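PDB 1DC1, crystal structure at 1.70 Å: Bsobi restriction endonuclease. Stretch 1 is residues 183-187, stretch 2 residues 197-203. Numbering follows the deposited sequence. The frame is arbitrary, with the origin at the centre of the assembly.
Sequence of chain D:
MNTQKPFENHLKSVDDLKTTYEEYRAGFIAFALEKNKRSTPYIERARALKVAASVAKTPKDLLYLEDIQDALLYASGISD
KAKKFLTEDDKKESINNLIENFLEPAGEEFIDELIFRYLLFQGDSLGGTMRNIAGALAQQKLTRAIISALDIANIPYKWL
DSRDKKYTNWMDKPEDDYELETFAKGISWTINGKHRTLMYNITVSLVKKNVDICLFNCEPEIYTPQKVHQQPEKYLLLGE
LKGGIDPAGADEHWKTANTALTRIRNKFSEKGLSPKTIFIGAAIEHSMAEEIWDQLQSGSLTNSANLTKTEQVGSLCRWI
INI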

# COMPACT_ATOMS: atom_id res chain seq x y z
N PHE D 183 2.62 -20.04 15.73
CA PHE D 183 1.17 -20.18 15.91
C PHE D 183 0.56 -19.50 17.09
O PHE D 183 -0.54 -19.85 17.49
CB PHE D 183 0.82 -21.64 15.99
CG PHE D 183 1.07 -22.36 14.73
CD1 PHE D 183 0.37 -21.99 13.57
CD2 PHE D 183 1.98 -23.41 14.70
CE1 PHE D 183 0.57 -22.64 12.39
CE2 PHE D 183 2.19 -24.08 13.53
CZ PHE D 183 1.48 -23.69 12.36
N ALA D 184 1.27 -18.55 17.66
CA ALA D 184 0.74 -17.86 18.81
C ALA D 184 0.03 -16.56 18.47
O ALA D 184 0.61 -15.62 17.90
CB ALA D 184 1.85 -17.61 19.84
N LYS D 185 -1.25 -16.54 18.86
CA LYS D 185 -2.18 -15.42 18.73
C LYS D 185 -2.03 -14.53 19.98
O LYS D 185 -2.28 -13.34 19.94
CB LYS D 185 -3.62 -16.00 18.59
CG LYS D 185 -4.81 -15.08 18.89
CD LYS D 185 -4.79 -13.82 18.02
CE LYS D 185 -6.01 -12.94 18.26
NZ LYS D 185 -6.36 -12.23 16.99
N GLY D 186 -1.60 -15.13 21.08
CA GLY D 186 -1.44 -14.39 22.32
C GLY D 186 -0.54 -15.14 23.30
O GLY D 186 -0.32 -16.35 23.13
N ILE D 187 -0.03 -14.44 24.30
CA ILE D 187 0.87 -15.03 25.30
C ILE D 187 0.43 -14.41 26.60
O ILE D 187 0.06 -13.22 26.64
CB ILE D 187 2.35 -14.65 25.03
CG1 ILE D 187 2.78 -15.21 23.66
CG2 ILE D 187 3.27 -15.08 26.22
CD1 ILE D 187 2.92 -16.71 23.62
N THR D 197 -1.72 -10.29 29.75
CA THR D 197 -2.10 -11.02 28.55
C THR D 197 -1.88 -10.17 27.27
O THR D 197 -2.49 -9.08 27.07
CB THR D 197 -3.59 -11.49 28.64
OG1 THR D 197 -3.76 -12.27 29.83
CG2 THR D 197 -4.01 -12.34 27.43
N LEU D 198 -0.98 -10.66 26.43
CA LEU D 198 -0.68 -10.00 25.16
C LEU D 198 -1.48 -10.69 24.04
O LEU D 198 -1.52 -11.93 23.93
CB LEU D 198 0.83 -10.07 24.86
CG LEU D 198 1.26 -9.56 23.48
CD1 LEU D 198 1.75 -8.16 23.63
CD2 LEU D 198 2.37 -10.45 22.90
N MET D 199 -2.14 -9.89 23.21
CA MET D 199 -2.89 -10.44 22.09
C MET D 199 -2.53 -9.63 20.85
O MET D 199 -2.27 -8.45 20.95
CB MET D 199 -4.39 -10.29 22.31
CG MET D 199 -4.95 -11.05 23.49
SD MET D 199 -5.37 -12.73 23.13
CE MET D 199 -6.55 -12.65 21.76
N TYR D 200 -2.55 -10.27 19.70
CA TYR D 200 -2.28 -9.58 18.45
C TYR D 200 -3.56 -9.36 17.63
O TYR D 200 -4.48 -10.17 17.67
CB TYR D 200 -1.30 -10.40 17.63
CG TYR D 200 0.08 -10.47 18.24
CD1 TYR D 200 0.95 -9.39 18.11
CD2 TYR D 200 0.55 -11.63 18.86
CE1 TYR D 200 2.26 -9.46 18.56
CE2 TYR D 200 1.87 -11.72 19.32
CZ TYR D 200 2.71 -10.61 19.15
OH TYR D 200 4.05 -10.65 19.48
N ASN D 201 -3.62 -8.25 16.91
CA ASN D 201 -4.72 -7.98 16.02
C ASN D 201 -6.12 -8.13 16.60
O ASN D 201 -6.93 -8.94 16.16
CB ASN D 201 -4.53 -8.86 14.78
CG ASN D 201 -3.14 -8.72 14.19
OD1 ASN D 201 -2.66 -7.60 13.89
ND2 ASN D 201 -2.47 -9.84 14.01
N ILE D 202 -6.39 -7.30 17.56
CA ILE D 202 -7.61 -7.29 18.30
C ILE D 202 -8.40 -6.04 17.96
O ILE D 202 -7.84 -4.94 17.83
CB ILE D 202 -7.23 -7.20 19.83
CG1 ILE D 202 -6.63 -8.50 20.31
CG2 ILE D 202 -8.41 -6.93 20.68
CD1 ILE D 202 -7.01 -9.66 19.48
N THR D 203 -9.72 -6.19 17.86
CA THR D 203 -10.57 -5.02 17.64
C THR D 203 -10.69 -4.35 19.00
O THR D 203 -11.08 -4.99 19.97
CB THR D 203 -11.97 -5.39 17.20
OG1 THR D 203 -11.90 -6.07 15.94
CG2 THR D 203 -12.82 -4.09 17.05

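What holds the two backbones together? Three hydrogen bonds between main-chain atoms do so, in an antiparallel register. Ile 187 and Leu 198 form a hydrogen-bonded pair and use both of their polar backbone groups on each other: Ile 187 N donates to Leu 198 O at 2.9 Å, and Leu 198 N donates to Ile 187 O at 2.8 Å. The N-H...O angles of 149° and 161° are those of well-formed sheet bonds. Two residues along, Tyr 200 N donates to Lys 185 O at 3.1 Å with an angle of 154°. The Tyr 200 ring also presents its edge to Lys 185 O, which lies near the ring plane, and its hydroxyl is hydrogen-bonded elsewhere in the structure. The backbone bond falls where the chain turns a corner in both stretches, at Lys 185 on one and at Tyr 200 and Asn 201 on the other, so the pairing reaches as far as the bend.

What does the glycine at 186 allow? Gly 186 and Met 199 form the non-hydrogen-bonded pair between these bonds, and their CA atoms lie 4.2 Å apart, against 5.3 Å between the CA atoms of Ile 187 and Leu 198. Most of that difference goes with the type of pair, since non-hydrogen-bonded pairs in antiparallel sheets are normally the closer. Gly 186 CA is also only 2.9 Å from Leu 198 O. There is no room for a side chain here: a CB in the ideal position on Gly 186 would sit 2.7 Å from Leu 198 O and 2.9 Å from Met 199 SD, a clash with both. The Met 199 side chain, with all three chi angles in the m well, instead brings its sulfur into the space beside the glycine.

How does Lys 185 bind the second stretch with its side chain? Its CA-to-CB bond points sideways, but the end of the chain comes nearer and places the ammonium group beside the carbonyls of the turn. Lys 185 NZ donates to Tyr 200 O at 2.9 Å and, in a weak bond, to Asn 201 O, with Lys 185 NZ and Asn 201 O 3.4 Å apart. The acceptors are successive backbone oxygens, so the positive charge meets peptide dipoles rather than a carboxylate. Together with its own carbonyl, which accepts from Tyr 200 N, Lys 185 holds Tyr 200 through both main chain and side chain, and it has the largest area covered by the other stretch.

Where do nonpolar groups meet? The aliphatic part of Lys 185 supplies the closest such contacts: its CE atom lies 3.6 Å from Met 199 CE and likewise 3.6 Å from Ile 202 CD1, so the methylene next to the charge packs against two terminal methyl groups while the nitrogen reaches the carbonyls. On the sheet face opposite Met 199, the CA-to-CB bonds of Ile 187 and Leu 198 point the same way, but the end of the Ile 187 side chain leads away; the two side chains are not in close contact, and the pair is joined through its backbone.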